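Local coordinates for designed Anbu Protein (Synthetic construct, PDB 5LOY) that probably acts as a peptide-cleaving subunit of the N-terminal nucleophile hydrolase family, related to the proteasome, and assembles into a helical complex, at residues Val13-Ser18 with Leu191-Tyr196; Ser18-Gly23 with Phe30-Val35; Gly40-Val45 with Gly116-Glu121; Gln56-Leu61 with Arg91-Arg96; Leu125-Pro130 with Phe144-Thr149. All coordinates share one frame; numbering follows the deposited sequence.

Contact 1: residues Val13-Ser18 with Leu191-Tyr196; sequences VFASDS and LDLLVY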
# COMPACT_ATOMS: atom_id res chain seq x y z
N VAL A 13 -3.37 -20.87 4.57
CA VAL A 13 -2.02 -20.51 4.16
C VAL A 13 -1.50 -19.35 5.03
O VAL A 13 -2.20 -18.36 5.22
CB VAL A 13 -2.01 -20.05 2.71
CG1 VAL A 13 -0.62 -19.58 2.31
CG2 VAL A 13 -2.49 -21.15 1.79
N PHE A 14 -0.30 -19.49 5.55
CA PHE A 14 0.32 -18.45 6.38
C PHE A 14 1.68 -18.10 5.85
O PHE A 14 2.46 -18.98 5.48
CB PHE A 14 0.52 -18.94 7.82
CG PHE A 14 -0.73 -19.41 8.49
CD1 PHE A 14 -1.51 -18.53 9.18
CD2 PHE A 14 -1.09 -20.76 8.48
CE1 PHE A 14 -2.66 -18.96 9.83
CE2 PHE A 14 -2.22 -21.20 9.14
CZ PHE A 14 -3.00 -20.30 9.81
N ALA A 15 2.00 -16.80 5.87
CA ALA A 15 3.34 -16.37 5.48
C ALA A 15 3.80 -15.19 6.29
O ALA A 15 3.00 -14.32 6.64
CB ALA A 15 3.34 -16.02 4.00
N SER A 16 5.09 -15.13 6.56
CA SER A 16 5.63 -14.00 7.32
C SER A 16 7.07 -13.76 6.96
O SER A 16 7.77 -14.70 6.63
CB SER A 16 5.55 -14.29 8.83
OG SER A 16 6.28 -15.46 9.16
N ASP A 17 7.52 -12.51 7.04
CA ASP A 17 8.92 -12.16 6.80
C ASP A 17 9.69 -12.16 8.13
O ASP A 17 9.16 -12.63 9.14
CB ASP A 17 9.02 -10.80 6.14
CG ASP A 17 8.96 -9.66 7.14
OD1 ASP A 17 8.13 -9.76 8.08
OD2 ASP A 17 9.77 -8.68 7.02
N SER A 18 10.92 -11.66 8.14
CA SER A 18 11.74 -11.69 9.36
C SER A 18 12.46 -10.39 9.71
O SER A 18 13.18 -10.34 10.69
CB SER A 18 12.75 -12.84 9.29
OG SER A 18 13.55 -12.75 8.11
N LEU A 191 11.61 -15.44 4.44
CA LEU A 191 10.20 -15.68 4.77
C LEU A 191 9.99 -17.06 5.28
O LEU A 191 10.74 -17.96 4.96
CB LEU A 191 9.27 -15.64 3.55
CG LEU A 191 9.51 -14.60 2.48
CD1 LEU A 191 8.40 -14.69 1.46
CD2 LEU A 191 9.59 -13.22 3.09
N ASP A 192 8.92 -17.20 6.06
CA ASP A 192 8.39 -18.49 6.46
C ASP A 192 7.04 -18.67 5.74
O ASP A 192 6.27 -17.71 5.60
CB ASP A 192 8.25 -18.58 7.98
CG ASP A 192 9.62 -18.66 8.69
OD1 ASP A 192 10.23 -19.76 8.68
OD2 ASP A 192 10.11 -17.62 9.21
N LEU A 193 6.81 -19.88 5.25
CA LEU A 193 5.60 -20.22 4.54
C LEU A 193 5.04 -21.55 5.07
O LEU A 193 5.78 -22.54 5.17
CB LEU A 193 5.89 -20.37 3.06
CG LEU A 193 4.71 -20.86 2.21
CD1 LEU A 193 3.62 -19.79 2.14
CD2 LEU A 193 5.16 -21.26 0.81
N LEU A 194 3.75 -21.57 5.40
CA LEU A 194 3.09 -22.79 5.88
C LEU A 194 1.76 -22.97 5.19
O LEU A 194 0.95 -22.05 5.14
CB LEU A 194 2.92 -22.72 7.38
CG LEU A 194 2.50 -24.00 8.09
CD1 LEU A 194 2.91 -23.92 9.56
CD2 LEU A 194 1.01 -24.28 7.97
N VAL A 195 1.55 -24.16 4.65
CA VAL A 195 0.33 -24.50 3.92
C VAL A 195 -0.33 -25.69 4.59
O VAL A 195 0.29 -26.74 4.72
CB VAL A 195 0.62 -24.87 2.44
CG1 VAL A 195 -0.65 -25.36 1.75
CG2 VAL A 195 1.19 -23.68 1.70
N TYR A 196 -1.58 -25.51 5.03
CA TYR A 196 -2.29 -26.50 5.87
C TYR A 196 -3.50 -27.03 5.13
O TYR A 196 -4.35 -26.25 4.72
CB TYR A 196 -2.73 -25.86 7.22
CG TYR A 196 -3.62 -26.79 8.03
CD1 TYR A 196 -3.07 -27.84 8.75
CD2 TYR A 196 -4.99 -26.66 8.01
CE1 TYR A 196 -3.87 -28.72 9.44
CE2 TYR A 196 -5.81 -27.54 8.70
CZ TYR A 196 -5.24 -28.57 9.41
OH TYR A 196 -6.03 -29.48 10.11
O HOH W 1 9.06 -15.24 10.11
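Phe-14 and Leu-194 lie side by side and point the same way. Phe-14 CD2 rests 4.1 Å from Leu-194 CD2. The opposite face carries Val-13, Ala-15, Leu-193 and Val-195. There Leu-193 CD1 sits 4.2 Å from Ala-15 CB and equally far from Val-13 CG1. Met-33 and Val-45 of the facing sheet pack on Phe-14 and Leu-194, while Trp-239 of the second subunit packs on Leu-193 and Val-195.

The strands run antiparallel. Phe-14 pairs with Leu-194 and Ser-16 with Asp-192, both as hydrogen-bonded pairs. Phe-14 N to Leu-194 O is 2.9 Å, and Asp-192 N to Ser-16 O is 2.8 Å.

The polar edge begins at Ser-16. With chi1 at 60°, Ser-16 OG lies between the backbone N and the carbonyl carbon, and it donates to a water 2.9 Å away. The water donates hydrogen bonds to Asp-17 O and to Asp-192 OD2, whose partner oxygen OD1 forms a salt bridge with Arg-31. The water thus joins Ser-16 to Asp-192. Asp-17 instead binds the amino end of the chain, OD1 accepting from Tyr-2 N and OD2 from Thr-1 N, which is consistent with the N-terminal threonine site of proteasome relatives.

Contact 2: residues Ser18-Gly23 with Phe30-Val35; sequences SRTNAG and FRKMHV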
# COMPACT_ATOMS: atom_id res chain seq x y z
N SER A 18 10.92 -11.66 8.14
CA SER A 18 11.74 -11.69 9.36
C SER A 18 12.46 -10.39 9.71
O SER A 18 13.18 -10.34 10.69
CB SER A 18 12.75 -12.84 9.29
OG SER A 18 13.55 -12.75 8.11
N ARG A 19 12.27 -9.34 8.94
CA ARG A 19 13.00 -8.12 9.17
C ARG A 19 12.30 -7.36 10.30
O ARG A 19 11.11 -7.12 10.27
CB ARG A 19 13.08 -7.32 7.90
CG ARG A 19 13.99 -6.12 8.00
CD ARG A 19 14.24 -5.51 6.62
NE ARG A 19 15.17 -6.28 5.80
CZ ARG A 19 15.54 -5.92 4.56
NH1 ARG A 19 15.04 -4.84 3.99
NH2 ARG A 19 16.39 -6.65 3.88
N THR A 20 13.06 -7.02 11.32
CA THR A 20 12.50 -6.62 12.58
C THR A 20 13.25 -5.44 13.19
O THR A 20 14.46 -5.46 13.26
CB THR A 20 12.55 -7.79 13.60
OG1 THR A 20 11.96 -8.96 13.03
CG2 THR A 20 11.79 -7.46 14.87
N ASN A 21 12.51 -4.45 13.68
CA ASN A 21 13.08 -3.44 14.56
C ASN A 21 13.52 -3.98 15.94
O ASN A 21 12.69 -4.32 16.79
CB ASN A 21 12.10 -2.28 14.73
CG ASN A 21 12.76 -0.97 14.45
OD1 ASN A 21 12.77 -0.52 13.30
ND2 ASN A 21 13.43 -0.40 15.47
N ALA A 22 14.82 -4.07 16.16
CA ALA A 22 15.35 -4.62 17.40
C ALA A 22 16.11 -3.54 18.14
O ALA A 22 17.22 -3.78 18.65
CB ALA A 22 16.25 -5.80 17.08
N GLY A 23 15.55 -2.35 18.20
CA GLY A 23 16.24 -1.22 18.79
C GLY A 23 16.93 -0.31 17.80
O GLY A 23 16.93 -0.53 16.59
N PHE A 30 14.42 -11.88 12.96
CA PHE A 30 13.68 -12.65 13.97
C PHE A 30 12.50 -13.32 13.28
O PHE A 30 11.73 -12.66 12.60
CB PHE A 30 13.17 -11.75 15.09
CG PHE A 30 14.22 -11.32 16.05
CD1 PHE A 30 14.97 -10.18 15.81
CD2 PHE A 30 14.45 -12.02 17.21
CE1 PHE A 30 15.95 -9.77 16.70
CE2 PHE A 30 15.42 -11.61 18.12
CZ PHE A 30 16.18 -10.48 17.86
N ARG A 31 12.36 -14.62 13.48
CA ARG A 31 11.23 -15.40 12.95
C ARG A 31 9.90 -14.93 13.58
O ARG A 31 9.84 -14.68 14.77
CB ARG A 31 11.50 -16.88 13.28
CG ARG A 31 10.58 -17.90 12.64
CD ARG A 31 10.78 -19.32 13.21
NE ARG A 31 10.73 -20.33 12.15
CZ ARG A 31 11.79 -20.84 11.51
NH1 ARG A 31 13.02 -20.45 11.81
NH2 ARG A 31 11.61 -21.74 10.56
N LYS A 32 8.83 -14.83 12.78
CA LYS A 32 7.55 -14.35 13.28
C LYS A 32 6.41 -15.35 13.23
O LYS A 32 5.26 -15.00 13.51
CB LYS A 32 7.16 -13.12 12.48
CG LYS A 32 8.18 -11.99 12.60
CD LYS A 32 7.85 -10.89 11.61
CE LYS A 32 9.00 -9.90 11.39
NZ LYS A 32 9.32 -9.17 12.65
N MET A 33 6.72 -16.60 12.91
CA MET A 33 5.76 -17.69 12.81
C MET A 33 6.06 -18.69 13.90
O MET A 33 7.22 -19.12 14.05
CB MET A 33 5.85 -18.36 11.44
CG MET A 33 4.88 -19.51 11.22
SD MET A 33 4.97 -20.27 9.58
CE MET A 33 4.30 -18.95 8.58
N HIS A 34 5.02 -19.05 14.66
CA HIS A 34 5.11 -20.01 15.77
C HIS A 34 3.99 -21.05 15.62
O HIS A 34 2.83 -20.71 15.43
CB HIS A 34 4.98 -19.30 17.12
CG HIS A 34 5.89 -18.14 17.28
ND1 HIS A 34 7.10 -18.21 17.95
CD2 HIS A 34 5.80 -16.86 16.83
CE1 HIS A 34 7.69 -17.03 17.92
NE2 HIS A 34 6.93 -16.20 17.25
N VAL A 35 4.36 -22.32 15.75
CA VAL A 35 3.46 -23.42 15.49
C VAL A 35 3.28 -24.29 16.74
O VAL A 35 4.24 -24.68 17.39
CB VAL A 35 4.00 -24.28 14.34
CG1 VAL A 35 3.08 -25.46 14.09
CG2 VAL A 35 4.12 -23.43 13.08
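The backbones of Ser-18 and Phe-30 meet through one hydrogen bond, Phe-30 N to Ser-18 O at 3.0 Å and nearly straight at 168°, and then the two segments diverge. Beside this bond, Ser-18 CA approaches Phe-30 O to 3.4 Å in a CA-H...O contact.

Ser-18 O takes a second donor. Thr-20 OG1 donates a hydrogen bond to it at 3.0 Å from well above the carbonyl plane, whereas Phe-30 N lies in that plane. The same hydroxyl oxygen accepts from Lys-32 NZ at 2.7 Å. Thr-20 and Lys-32 reach toward each other tip to tip. The lysine chain is extended as far as CE, and its last torsion (chi4 -64°) bends NZ to the hydroxyl.

This brings Lys-32 NZ beside the N-terminal residue, where it makes a weak hydrogen bond to Thr-1 OG1. Arg-19 O is hydrogen-bonded to the same Thr-1 OG1. A lysine beside an N-terminal threonine is the arrangement of proteasome active sites, and this one is consistent with it. An alanine at Thr-20 would probably leave the ammonium of Lys-32 with its weak bond to Thr-1 but without its close acceptor, less fixed about its last torsion, and would take one donor from Ser-18 O.

The Phe-30 ring packs obliquely against Thr-20 and Ala-22. CD1 comes 4.1 Å from Thr-20 CB, and CE1 comes 4.0 Å from Ala-22 CB. Ser-18 OG turns to another partner, Pro-190 O.

Contact 3: residues Gly40-Val45 with Gly116-Glu121; sequences GERVIV and GQIAGE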
# COMPACT_ATOMS: atom_id res chain seq x y z
N GLY A 40 -2.54 -35.17 14.52
CA GLY A 40 -3.79 -35.93 14.59
C GLY A 40 -4.87 -35.39 15.53
O GLY A 40 -5.95 -35.97 15.59
N GLU A 41 -4.62 -34.30 16.27
CA GLU A 41 -5.66 -33.67 17.09
C GLU A 41 -5.79 -32.15 16.81
O GLU A 41 -6.92 -31.65 16.75
CB GLU A 41 -5.57 -34.02 18.61
CG GLU A 41 -5.21 -32.84 19.57
CD GLU A 41 -6.38 -32.04 20.26
OE1 GLU A 41 -7.45 -31.67 19.67
OE2 GLU A 41 -6.20 -31.69 21.45
N ARG A 42 -4.69 -31.41 16.62
CA ARG A 42 -4.78 -29.98 16.26
C ARG A 42 -3.50 -29.37 15.70
O ARG A 42 -2.41 -29.82 16.00
CB ARG A 42 -5.16 -29.13 17.48
CG ARG A 42 -4.08 -29.10 18.57
CD ARG A 42 -4.46 -28.25 19.77
NE ARG A 42 -5.71 -28.71 20.35
CZ ARG A 42 -6.51 -28.01 21.14
NH1 ARG A 42 -6.22 -26.76 21.49
NH2 ARG A 42 -7.63 -28.56 21.58
N VAL A 43 -3.66 -28.31 14.94
CA VAL A 43 -2.58 -27.46 14.50
C VAL A 43 -2.99 -26.01 14.71
O VAL A 43 -4.04 -25.59 14.23
CB VAL A 43 -2.29 -27.64 13.00
CG1 VAL A 43 -1.18 -26.70 12.55
CG2 VAL A 43 -1.90 -29.07 12.70
N ILE A 44 -2.15 -25.25 15.41
CA ILE A 44 -2.39 -23.81 15.63
C ILE A 44 -1.17 -23.01 15.24
O ILE A 44 -0.07 -23.34 15.64
CB ILE A 44 -2.72 -23.56 17.10
CG1 ILE A 44 -4.07 -24.19 17.42
CG2 ILE A 44 -2.76 -22.07 17.39
CD1 ILE A 44 -4.37 -24.19 18.88
N VAL A 45 -1.37 -21.95 14.45
CA VAL A 45 -0.27 -21.14 13.97
C VAL A 45 -0.47 -19.70 14.38
O VAL A 45 -1.56 -19.16 14.19
CB VAL A 45 -0.20 -21.14 12.44
CG1 VAL A 45 1.01 -20.35 11.97
CG2 VAL A 45 -0.15 -22.55 11.91
N GLY A 116 -5.85 -22.01 12.55
CA GLY A 116 -5.59 -23.44 12.62
C GLY A 116 -6.86 -24.26 12.62
O GLY A 116 -7.91 -23.77 12.23
N GLN A 117 -6.76 -25.50 13.08
CA GLN A 117 -7.90 -26.40 13.14
C GLN A 117 -7.78 -27.31 14.35
O GLN A 117 -6.73 -27.83 14.64
CB GLN A 117 -8.02 -27.21 11.86
CG GLN A 117 -9.20 -28.17 11.89
CD GLN A 117 -9.52 -28.78 10.54
OE1 GLN A 117 -8.66 -28.96 9.69
NE2 GLN A 117 -10.77 -29.12 10.35
N ILE A 118 -8.90 -27.49 15.04
CA ILE A 118 -8.99 -28.39 16.19
C ILE A 118 -9.97 -29.48 15.80
O ILE A 118 -10.97 -29.19 15.20
CB ILE A 118 -9.46 -27.60 17.42
CG1 ILE A 118 -8.30 -26.71 17.90
CG2 ILE A 118 -9.91 -28.52 18.52
CD1 ILE A 118 -8.71 -25.62 18.88
N ALA A 119 -9.66 -30.74 16.07
CA ALA A 119 -10.48 -31.87 15.59
C ALA A 119 -11.99 -31.64 15.81
O ALA A 119 -12.39 -31.22 16.90
CB ALA A 119 -10.06 -33.16 16.27
N GLY A 120 -12.80 -31.90 14.77
CA GLY A 120 -14.28 -31.77 14.84
C GLY A 120 -14.82 -30.34 14.77
O GLY A 120 -15.91 -30.04 15.23
N GLU A 121 -14.03 -29.45 14.21
CA GLU A 121 -14.34 -28.03 14.14
C GLU A 121 -13.68 -27.68 12.78
O GLU A 121 -12.68 -28.29 12.40
CB GLU A 121 -13.71 -27.32 15.37
CG GLU A 121 -14.03 -25.84 15.64
CD GLU A 121 -12.84 -25.02 16.22
OE1 GLU A 121 -11.73 -24.99 15.61
OE2 GLU A 121 -13.03 -24.35 17.26
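Arg-42 and Ile-118 carry the side-chain packing. They lie side by side, and Ile-118 CG1 sits 3.9 Å above the guanidinium plane, over its centre. The bend at chi3 (57°) folds the arginine so that one flat face rests on the isoleucine. Ile-118 CD1 comes 3.8 Å from Arg-42 NH1.

Polar partners hold the same group. Arg-42 NE forms a salt bridge with Glu-41 OE2 at 3.2 Å, while Glu-41 OE1 lies at the edge of the guanidinium, in its plane. Arg-42 NH1 donates to Ala-76 O.

The strands pair antiparallel. Val-43 and Gln-117 form the hydrogen-bonded pair, and Ala-119 N donates to Glu-41 O at 3.0 Å. Gly-116 CA lies 3.1 Å from Val-43 O, where a CB would clash.

Gln-117 NE2 donates to Glu-121 O at 2.9 Å, nearly straight at 170°. Its OE1 bonds to Tyr-196 OH.

Glu-41 and Arg-42 form a classic beta bulge against strand 33-38. A type II beta turn runs from Ile-118 to Glu-121. The bulge lies at the start of strand 42-50 and the turn at the end of strand 110-118, neighbours in one sheet of the Ntn-hydrolase sandwich.

Contact 4: residues Gln56-Leu61 with Arg91-Arg96; sequences QAVISL and REVQAR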
# COMPACT_ATOMS: atom_id res chain seq x y z
N GLN A 56 7.58 -11.07 22.23
CA GLN A 56 8.31 -12.12 22.91
C GLN A 56 7.74 -12.37 24.30
O GLN A 56 7.76 -13.50 24.76
CB GLN A 56 9.81 -11.80 23.04
CG GLN A 56 10.59 -11.93 21.76
CD GLN A 56 12.11 -11.82 21.95
OE1 GLN A 56 12.60 -11.25 22.93
NE2 GLN A 56 12.86 -12.36 21.00
N ALA A 57 7.27 -11.32 24.97
CA ALA A 57 6.68 -11.48 26.30
C ALA A 57 5.30 -12.15 26.24
O ALA A 57 4.95 -12.93 27.13
CB ALA A 57 6.60 -10.15 27.00
N VAL A 58 4.55 -11.90 25.18
CA VAL A 58 3.28 -12.59 24.96
C VAL A 58 3.52 -14.07 24.74
O VAL A 58 2.93 -14.91 25.43
CB VAL A 58 2.53 -12.01 23.78
CG1 VAL A 58 1.35 -12.88 23.40
CG2 VAL A 58 2.04 -10.62 24.14
N ILE A 59 4.39 -14.40 23.79
CA ILE A 59 4.74 -15.79 23.53
C ILE A 59 5.21 -16.49 24.82
O ILE A 59 4.83 -17.62 25.07
CB ILE A 59 5.84 -15.91 22.50
CG1 ILE A 59 5.39 -15.37 21.14
CG2 ILE A 59 6.26 -17.35 22.32
CD1 ILE A 59 4.10 -15.98 20.65
N SER A 60 6.01 -15.82 25.63
CA SER A 60 6.53 -16.43 26.85
C SER A 60 5.41 -16.75 27.82
O SER A 60 5.44 -17.76 28.51
CB SER A 60 7.52 -15.51 27.54
OG SER A 60 8.03 -16.09 28.73
N LEU A 61 4.41 -15.88 27.86
CA LEU A 61 3.25 -16.06 28.74
C LEU A 61 2.38 -17.25 28.29
O LEU A 61 1.89 -17.99 29.11
CB LEU A 61 2.43 -14.77 28.73
CG LEU A 61 1.54 -14.42 29.89
CD1 LEU A 61 2.24 -14.64 31.21
CD2 LEU A 61 1.13 -12.97 29.76
N ARG A 91 -2.95 -8.16 26.87
CA ARG A 91 -3.33 -7.16 27.86
C ARG A 91 -2.54 -7.25 29.15
O ARG A 91 -2.24 -6.22 29.76
CB ARG A 91 -4.79 -7.28 28.24
CG ARG A 91 -5.71 -6.72 27.21
CD ARG A 91 -7.07 -7.33 27.42
NE ARG A 91 -8.03 -6.87 26.43
CZ ARG A 91 -9.18 -7.47 26.17
NH1 ARG A 91 -9.51 -8.58 26.84
NH2 ARG A 91 -10.00 -6.97 25.25
N GLU A 92 -2.25 -8.47 29.58
CA GLU A 92 -1.44 -8.69 30.77
C GLU A 92 -0.04 -8.08 30.55
O GLU A 92 0.46 -7.40 31.43
CB GLU A 92 -1.38 -10.19 31.12
CG GLU A 92 -0.67 -10.54 32.44
CD GLU A 92 -0.96 -11.96 32.97
OE1 GLU A 92 -2.04 -12.53 32.66
OE2 GLU A 92 -0.10 -12.53 33.71
N VAL A 93 0.56 -8.30 29.39
CA VAL A 93 1.88 -7.73 29.12
C VAL A 93 1.87 -6.20 29.06
O VAL A 93 2.75 -5.55 29.62
CB VAL A 93 2.47 -8.33 27.83
CG1 VAL A 93 3.71 -7.57 27.40
CG2 VAL A 93 2.77 -9.80 28.02
N GLN A 94 0.86 -5.62 28.43
CA GLN A 94 0.75 -4.16 28.33
C GLN A 94 0.55 -3.46 29.69
O GLN A 94 0.98 -2.33 29.86
CB GLN A 94 -0.37 -3.75 27.37
CG GLN A 94 -0.18 -4.18 25.92
CD GLN A 94 0.65 -3.20 25.11
OE1 GLN A 94 1.88 -3.27 25.10
NE2 GLN A 94 -0.01 -2.29 24.43
N ALA A 95 -0.09 -4.11 30.65
CA ALA A 95 -0.21 -3.53 31.98
C ALA A 95 1.12 -3.56 32.79
O ALA A 95 1.16 -3.05 33.90
CB ALA A 95 -1.32 -4.21 32.76
N ARG A 96 2.18 -4.15 32.23
CA ARG A 96 3.53 -4.14 32.84
C ARG A 96 4.46 -3.21 32.04
O ARG A 96 5.00 -2.24 32.58
CB ARG A 96 4.14 -5.56 32.88
CG ARG A 96 3.20 -6.63 33.43
CD ARG A 96 3.72 -8.09 33.44
NE ARG A 96 4.65 -8.48 32.37
CZ ARG A 96 4.76 -9.72 31.84
NH1 ARG A 96 3.98 -10.73 32.24
NH2 ARG A 96 5.66 -9.96 30.89
O HOH W 2 5.81 -12.61 29.72
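Glu-92 and Leu-61 touch where helix 79-94 packs on helix 52-62, two helices of a layer flanking the Ntn-hydrolase sheets. The two side chains cross at about a right angle. The glutamate can be followed outward across Leu-61. Its CB lies 4.0 Å from Leu-61 CD2. CG and then CD keep the same distance from that methyl. At the tip, OE2 comes 4.0 Å from Leu-61 CD1. CG is anti to the backbone N (chi1 -174°), and the chain stays extended beyond it, which carries its aliphatic part across the Leu-61 methyls and the carboxylate past them.

Val-93 is the apolar centre beside it. Its CG1 meets Ala-57 CB at 3.9 Å. Its CG2 lies 4.0 Å from Val-58 CG2 and also touches Leu-61 CD2. Val-58 continues the packing onto Ala-89 and Leu-90 of the same partner helix.

No direct hydrogen bond joins the two segments, so the link is made by apolar packing and one water. Arg-96 adds to the group through its guanidinium, with NH2 4.0 Å from Ala-57 CB. The guanidinium has Val-93 CG2 over one face, offset toward the rim. The residues directly after Arg-96 are not modelled, and this arginine touches a crystal neighbour, so its pose may depend partly on the lattice. Ala-57 O already accepts from Leu-61 N in the helix. It also accepts from the water at 2.7 Å, and that water, in the plane of the guanidinium, accepts a hydrogen bond from Arg-96 NH2 at 2.9 Å.

Contact 5: residues Leu125-Pro130 with Phe144-Thr149; sequences LFLIYP and FQIGET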
# COMPACT_ATOMS: atom_id res chain seq x y z
N LEU A 125 -9.64 -18.67 11.35
CA LEU A 125 -8.60 -17.66 11.24
C LEU A 125 -9.03 -16.37 11.95
O LEU A 125 -10.14 -15.87 11.69
CB LEU A 125 -8.36 -17.36 9.77
CG LEU A 125 -7.26 -16.35 9.48
CD1 LEU A 125 -5.92 -16.91 9.92
CD2 LEU A 125 -7.22 -15.98 8.00
N PHE A 126 -8.15 -15.84 12.81
CA PHE A 126 -8.45 -14.65 13.63
C PHE A 126 -7.39 -13.57 13.52
O PHE A 126 -6.22 -13.87 13.28
CB PHE A 126 -8.55 -15.03 15.10
CG PHE A 126 -9.72 -15.91 15.41
CD1 PHE A 126 -9.65 -17.26 15.19
CD2 PHE A 126 -10.89 -15.38 15.92
CE1 PHE A 126 -10.73 -18.07 15.47
CE2 PHE A 126 -11.98 -16.19 16.19
CZ PHE A 126 -11.90 -17.54 15.96
N LEU A 127 -7.81 -12.32 13.74
CA LEU A 127 -6.90 -11.17 13.86
C LEU A 127 -7.03 -10.61 15.26
O LEU A 127 -8.14 -10.30 15.69
CB LEU A 127 -7.26 -10.11 12.84
CG LEU A 127 -6.53 -8.76 12.90
CD1 LEU A 127 -5.05 -8.91 12.69
CD2 LEU A 127 -7.07 -7.83 11.82
N ILE A 128 -5.91 -10.51 15.98
CA ILE A 128 -5.94 -9.94 17.32
C ILE A 128 -5.36 -8.54 17.28
O ILE A 128 -4.22 -8.34 16.86
CB ILE A 128 -5.18 -10.79 18.35
CG1 ILE A 128 -5.85 -12.13 18.55
CG2 ILE A 128 -5.18 -10.12 19.70
CD1 ILE A 128 -5.39 -13.18 17.57
N TYR A 129 -6.16 -7.58 17.70
CA TYR A 129 -5.77 -6.19 17.63
C TYR A 129 -4.88 -5.79 18.80
O TYR A 129 -4.85 -6.48 19.81
CB TYR A 129 -7.03 -5.32 17.65
CG TYR A 129 -7.93 -5.41 16.44
CD1 TYR A 129 -7.46 -5.14 15.15
CD2 TYR A 129 -9.28 -5.68 16.60
CE1 TYR A 129 -8.30 -5.19 14.05
CE2 TYR A 129 -10.13 -5.72 15.52
CZ TYR A 129 -9.64 -5.48 14.25
OH TYR A 129 -10.54 -5.53 13.21
N PRO A 130 -4.21 -4.64 18.69
CA PRO A 130 -3.40 -4.10 19.77
C PRO A 130 -4.09 -4.02 21.10
O PRO A 130 -3.46 -4.24 22.11
CB PRO A 130 -3.09 -2.69 19.28
CG PRO A 130 -2.99 -2.84 17.80
CD PRO A 130 -4.03 -3.86 17.45
N PHE A 144 -6.32 -11.92 6.36
CA PHE A 144 -5.87 -10.84 7.23
C PHE A 144 -4.39 -10.57 7.01
O PHE A 144 -3.64 -11.43 6.58
CB PHE A 144 -6.04 -11.21 8.69
CG PHE A 144 -7.48 -11.31 9.15
CD1 PHE A 144 -8.40 -10.30 8.89
CD2 PHE A 144 -7.88 -12.39 9.93
CE1 PHE A 144 -9.70 -10.40 9.35
CE2 PHE A 144 -9.17 -12.48 10.40
CZ PHE A 144 -10.09 -11.49 10.09
N GLN A 145 -3.99 -9.35 7.34
CA GLN A 145 -2.59 -8.92 7.19
C GLN A 145 -2.22 -8.08 8.39
O GLN A 145 -3.05 -7.31 8.88
CB GLN A 145 -2.43 -7.98 5.99
CG GLN A 145 -2.99 -8.43 4.65
CD GLN A 145 -2.93 -7.29 3.65
OE1 GLN A 145 -3.78 -6.40 3.65
NE2 GLN A 145 -1.91 -7.31 2.79
N ILE A 146 -0.97 -8.18 8.82
CA ILE A 146 -0.45 -7.30 9.87
C ILE A 146 0.95 -6.83 9.47
O ILE A 146 1.59 -7.48 8.63
CB ILE A 146 -0.40 -7.99 11.25
CG1 ILE A 146 0.45 -9.25 11.21
CG2 ILE A 146 -1.81 -8.36 11.72
CD1 ILE A 146 0.46 -10.01 12.52
N GLY A 147 1.41 -5.73 10.07
CA GLY A 147 2.71 -5.12 9.71
C GLY A 147 2.54 -4.01 8.72
O GLY A 147 1.60 -3.25 8.82
N GLU A 148 3.42 -3.94 7.72
CA GLU A 148 3.21 -3.07 6.54
C GLU A 148 2.42 -3.83 5.49
O GLU A 148 2.96 -4.68 4.79
CB GLU A 148 4.54 -2.68 5.90
CG GLU A 148 5.26 -1.53 6.60
CD GLU A 148 4.47 -0.22 6.62
OE1 GLU A 148 3.73 0.10 5.66
OE2 GLU A 148 4.61 0.52 7.63
N THR A 149 1.14 -3.50 5.36
CA THR A 149 0.18 -4.35 4.65
C THR A 149 -0.37 -3.79 3.31
O THR A 149 -0.89 -4.53 2.50
CB THR A 149 -1.03 -4.58 5.57
OG1 THR A 149 -1.68 -3.33 5.81
CG2 THR A 149 -0.59 -5.13 6.92
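The interior between the two stacked sheets of the sandwich is filled here by Leu-125, Leu-127, Phe-144 and Ile-146. Strand 125-128 belongs to one sheet and strand 143-147 to the other. Their short axes pass 8.0 Å apart at 32°, and no hydrogen bond joins the segments.

With CG anti to the carbonyl carbon (chi1 -68°), the ring of Phe-144 is carried across against the 125-127 backbone. Leu-127 CB sits over one ring face, 3.8 Å from the centroid of the Phe-144 ring and only 12° off the normal, a CH-pi contact. Phe-144 CE2 comes 3.6 Å from Leu-127 N. Leu-125 O meets the ring at its edge, 3.8 Å from Phe-144 CE2. Leu-125 CG adds a contact to Phe-144 CD2 at 4.0 Å, its side chain sliding past the ring in the opposite direction.

Leu-127 and Ile-146 pass each other in the same way. Leu-127 CD1 and Ile-146 CG2 are tightly packed at 3.4 Å. Ile-135 and Ala-137 also pack on Phe-144.

An alanine in place of Phe-144 would probably open a gap between the sheets and leave Leu-127 CB without the ring beneath it.

Just after the second strand, Glu-148 forms a salt bridge with Lys-150 of the second subunit. Apolar packing between facing sheets of this kind is typical of the Ntn-hydrolase sandwich core.

Overall arrangement
Contacts 1, 3 and 5 are buried, contact 2 is partly so, and contact 4 lies at the surface. Contacts 1 and 2 share Ser-18 and strand 11-21, and Asp-192 bridges to Arg-31 between them. Contacts 1 and 3 are pairings within one sheet each, held by backbone bonds. They meet through Tyr-196 with Gln-117 and through Phe-14 with Val-45. Contact 5 instead joins the two sheets by apolar packing, and Phe-14 touches Leu-125 there. Contact 2 depends on side-chain polar bonds, Thr-20 with Lys-32, beside Thr-1. Contact 4 is helix packing with one water link, and Gln-56 reaches Phe-30 of contact 2.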